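Local coordinates for exocyst complex component EXO70 (Saccharomyces cerevisiae, PDB 2PFV), which takes part in the secretory pathway as a subunit of the exocyst, the complex that tethers secretory vesicles to sites of exocytosis, and in assembly of that complex, at residues A399-S404 against I452-S457. Residues are numbered along the deposited sequence; the frame is centred on the assembly and turned at random.
Sequences ANPNSS and ISYMVS
Pro401 and Tyr454 bring the two backbones together, their CA atoms 4.9 Å apart, where a type I beta turn from Asn400 to Ser403 lies against helix 439-471. The turn is closed by the bond from Ser403 N to Asn400 O. The tyrosine side chain extends from the helix past Pro401, and its hydroxyl meets the backbone where the turn begins. There Asn400 N donates to Tyr454 OH over 2.8 Å with an N-H...O angle of 151°, while Ala399 N, near the ring plane at its edge, is bonded instead to Glu383 of helix 363-390. The same carboxylate is hydrogen-bonded to Tyr454 OH, so one acidic side chain ties the hydroxyl and the loop backbone together. Pro401 crosses the tyrosine at about a right angle, with CG 3.4 Å from Tyr454 CE1. Pro401 CB also rests 3.5 Å from Ser453 OG, a hydroxyl that is hydrogen-bonded to Arg460, about two turns farther along the helix. One turn on from Ser453, Ser457 CB approaches Pro401 O at 3.6 Å; Ser457 OG, set between the backbone N and the carbonyl carbon (chi1 72°), turns back along the helix and donates to Tyr454 O at 3.0 Å. A phenylalanine at Tyr454 would probably keep much of the proline packing but leave Asn400 N and Glu383 without their shared hydroxyl partner. The arrangement anchors an interhelical loop, that between helices 363-390 and 409-428, onto a later helix of the elongated, all-helical Exo70 rod.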
ATOM      1  N   ALA A 399     -25.648 -19.304   5.005  1.00 39.53           N
ATOM      2  CA  ALA A 399     -26.222 -18.053   5.472  1.00 37.42           C
ATOM      3  C   ALA A 399     -27.740 -18.141   5.520  1.00 36.72           C
ATOM      4  O   ALA A 399     -28.438 -17.191   5.157  1.00 36.72           O
ATOM      5  CB  ALA A 399     -25.792 -16.906   4.569  1.00 36.25           C
ATOM      6  N   ASN A 400     -28.249 -19.282   5.964  1.00 34.95           N
ATOM      7  CA  ASN A 400     -29.690 -19.459   6.072  1.00 37.16           C
ATOM      8  C   ASN A 400     -30.036 -20.225   7.342  1.00 36.89           C
ATOM      9  O   ASN A 400     -30.093 -21.450   7.343  1.00 37.37           O
ATOM     10  CB  ASN A 400     -30.239 -20.203   4.852  1.00 36.95           C
ATOM     11  CG  ASN A 400     -31.760 -20.277   4.857  1.00 38.36           C
ATOM     12  OD1 ASN A 400     -32.365 -20.943   4.009  1.00 38.66           O
ATOM     13  ND2 ASN A 400     -32.384 -19.591   5.811  1.00 32.29           N
ATOM     14  N   PRO A 401     -30.281 -19.501   8.445  1.00 37.45           N
ATOM     15  CA  PRO A 401     -30.623 -20.109   9.737  1.00 37.85           C
ATOM     16  C   PRO A 401     -31.957 -20.851   9.699  1.00 38.41           C
ATOM     17  O   PRO A 401     -32.277 -21.622  10.604  1.00 37.83           O
ATOM     18  CB  PRO A 401     -30.674 -18.907  10.686  1.00 38.80           C
ATOM     19  CG  PRO A 401     -29.793 -17.876  10.005  1.00 39.75           C
ATOM     20  CD  PRO A 401     -30.176 -18.038   8.565  1.00 37.07           C
ATOM     21  N   ASN A 402     -32.730 -20.617   8.643  1.00 38.81           N
ATOM     22  CA  ASN A 402     -34.038 -21.243   8.505  1.00 40.72           C
ATOM     23  C   ASN A 402     -34.080 -22.458   7.583  1.00 40.32           C
ATOM     24  O   ASN A 402     -35.129 -23.065   7.407  1.00 41.25           O
ATOM     25  CB  ASN A 402     -35.046 -20.199   8.025  1.00 41.70           C
ATOM     26  CG  ASN A 402     -35.288 -19.112   9.055  1.00 45.62           C
ATOM     27  OD1 ASN A 402     -35.619 -17.979   8.710  1.00 47.67           O
ATOM     28  ND2 ASN A 402     -35.129 -19.453  10.331  1.00 44.50           N
ATOM     29  N   SER A 403     -32.943 -22.812   6.999  1.00 40.15           N
ATOM     30  CA  SER A 403     -32.869 -23.957   6.100  1.00 39.89           C
ATOM     31  C   SER A 403     -33.281 -25.252   6.804  1.00 40.23           C
ATOM     32  O   SER A 403     -32.610 -25.703   7.740  1.00 40.61           O
ATOM     33  CB  SER A 403     -31.442 -24.088   5.560  1.00 39.64           C
ATOM     34  OG  SER A 403     -31.270 -25.304   4.864  1.00 38.53           O
ATOM     35  N   SER A 404     -34.389 -25.843   6.362  1.00 39.12           N
ATOM     36  CA  SER A 404     -34.872 -27.088   6.953  1.00 38.73           C
ATOM     37  C   SER A 404     -34.012 -28.247   6.467  1.00 37.72           C
ATOM     38  O   SER A 404     -33.881 -29.268   7.144  1.00 37.79           O
ATOM     39  CB  SER A 404     -36.332 -27.344   6.561  1.00 40.08           C
ATOM     40  OG  SER A 404     -36.444 -27.612   5.168  1.00 43.35           O
ATOM     41  N   ILE A 452     -25.682 -17.419  15.870  1.00 30.13           N
ATOM     42  CA  ILE A 452     -26.285 -17.681  17.165  1.00 28.82           C
ATOM     43  C   ILE A 452     -27.662 -18.213  16.747  1.00 27.02           C
ATOM     44  O   ILE A 452     -28.175 -19.176  17.307  1.00 28.23           O
ATOM     45  CB  ILE A 452     -26.470 -16.405  17.990  1.00 29.88           C
ATOM     46  CG1 ILE A 452     -25.130 -15.995  18.608  1.00 31.85           C
ATOM     47  CG2 ILE A 452     -27.538 -16.632  19.063  1.00 27.18           C
ATOM     48  CD1 ILE A 452     -25.109 -14.551  19.112  1.00 36.61           C
ATOM     49  N   SER A 453     -28.238 -17.574  15.735  1.00 27.85           N
ATOM     50  CA  SER A 453     -29.533 -17.977  15.204  1.00 30.00           C
ATOM     51  C   SER A 453     -29.489 -19.445  14.775  1.00 26.79           C
ATOM     52  O   SER A 453     -30.455 -20.168  14.955  1.00 29.50           O
ATOM     53  CB  SER A 453     -29.926 -17.089  14.021  1.00 31.42           C
ATOM     54  OG  SER A 453     -31.286 -17.287  13.688  1.00 38.84           O
ATOM     55  N   TYR A 454     -28.365 -19.887  14.220  1.00 26.92           N
ATOM     56  CA  TYR A 454     -28.220 -21.286  13.830  1.00 27.44           C
ATOM     57  C   TYR A 454     -28.335 -22.166  15.076  1.00 28.68           C
ATOM     58  O   TYR A 454     -29.064 -23.151  15.088  1.00 27.22           O
ATOM     59  CB  TYR A 454     -26.847 -21.535  13.192  1.00 29.44           C
ATOM     60  CG  TYR A 454     -26.789 -21.400  11.685  1.00 30.44           C
ATOM     61  CD1 TYR A 454     -27.274 -20.259  11.051  1.00 32.41           C
ATOM     62  CD2 TYR A 454     -26.218 -22.406  10.895  1.00 32.79           C
ATOM     63  CE1 TYR A 454     -27.199 -20.113   9.672  1.00 33.15           C
ATOM     64  CE2 TYR A 454     -26.137 -22.270   9.498  1.00 31.89           C
ATOM     65  CZ  TYR A 454     -26.635 -21.115   8.898  1.00 32.35           C
ATOM     66  OH  TYR A 454     -26.592 -20.948   7.528  1.00 34.88           O
ATOM     67  N   MET A 455     -27.610 -21.803  16.132  1.00 29.32           N
ATOM     68  CA  MET A 455     -27.627 -22.595  17.363  1.00 30.03           C
ATOM     69  C   MET A 455     -28.993 -22.636  18.021  1.00 30.61           C
ATOM     70  O   MET A 455     -29.325 -23.603  18.690  1.00 33.29           O
ATOM     71  CB  MET A 455     -26.595 -22.072  18.373  1.00 27.50           C
ATOM     72  CG  MET A 455     -25.150 -22.150  17.922  1.00 23.86           C
ATOM     73  SD  MET A 455     -23.999 -22.024  19.336  1.00 21.34           S
ATOM     74  CE  MET A 455     -23.700 -20.355  19.407  1.00 33.39           C
ATOM     75  N   VAL A 456     -29.796 -21.600  17.821  1.00 33.68           N
ATOM     76  CA  VAL A 456     -31.127 -21.566  18.428  1.00 36.96           C
ATOM     77  C   VAL A 456     -32.264 -22.117  17.540  1.00 35.27           C
ATOM     78  O   VAL A 456     -33.365 -22.376  18.033  1.00 33.70           O
ATOM     79  CB  VAL A 456     -31.470 -20.110  18.886  1.00 38.98           C
ATOM     80  CG1 VAL A 456     -31.424 -19.169  17.714  1.00 41.73           C
ATOM     81  CG2 VAL A 456     -32.839 -20.061  19.526  1.00 43.60           C
ATOM     82  N   SER A 457     -31.995 -22.323  16.249  1.00 35.73           N
ATOM     83  CA  SER A 457     -33.022 -22.810  15.306  1.00 35.69           C
ATOM     84  C   SER A 457     -33.784 -24.073  15.720  1.00 32.08           C
ATOM     85  O   SER A 457     -35.019 -24.112  15.636  1.00 31.40           O
ATOM     86  CB  SER A 457     -32.412 -23.046  13.921  1.00 37.88           C
ATOM     87  OG  SER A 457     -31.586 -24.199  13.930  1.00 41.27           O
TER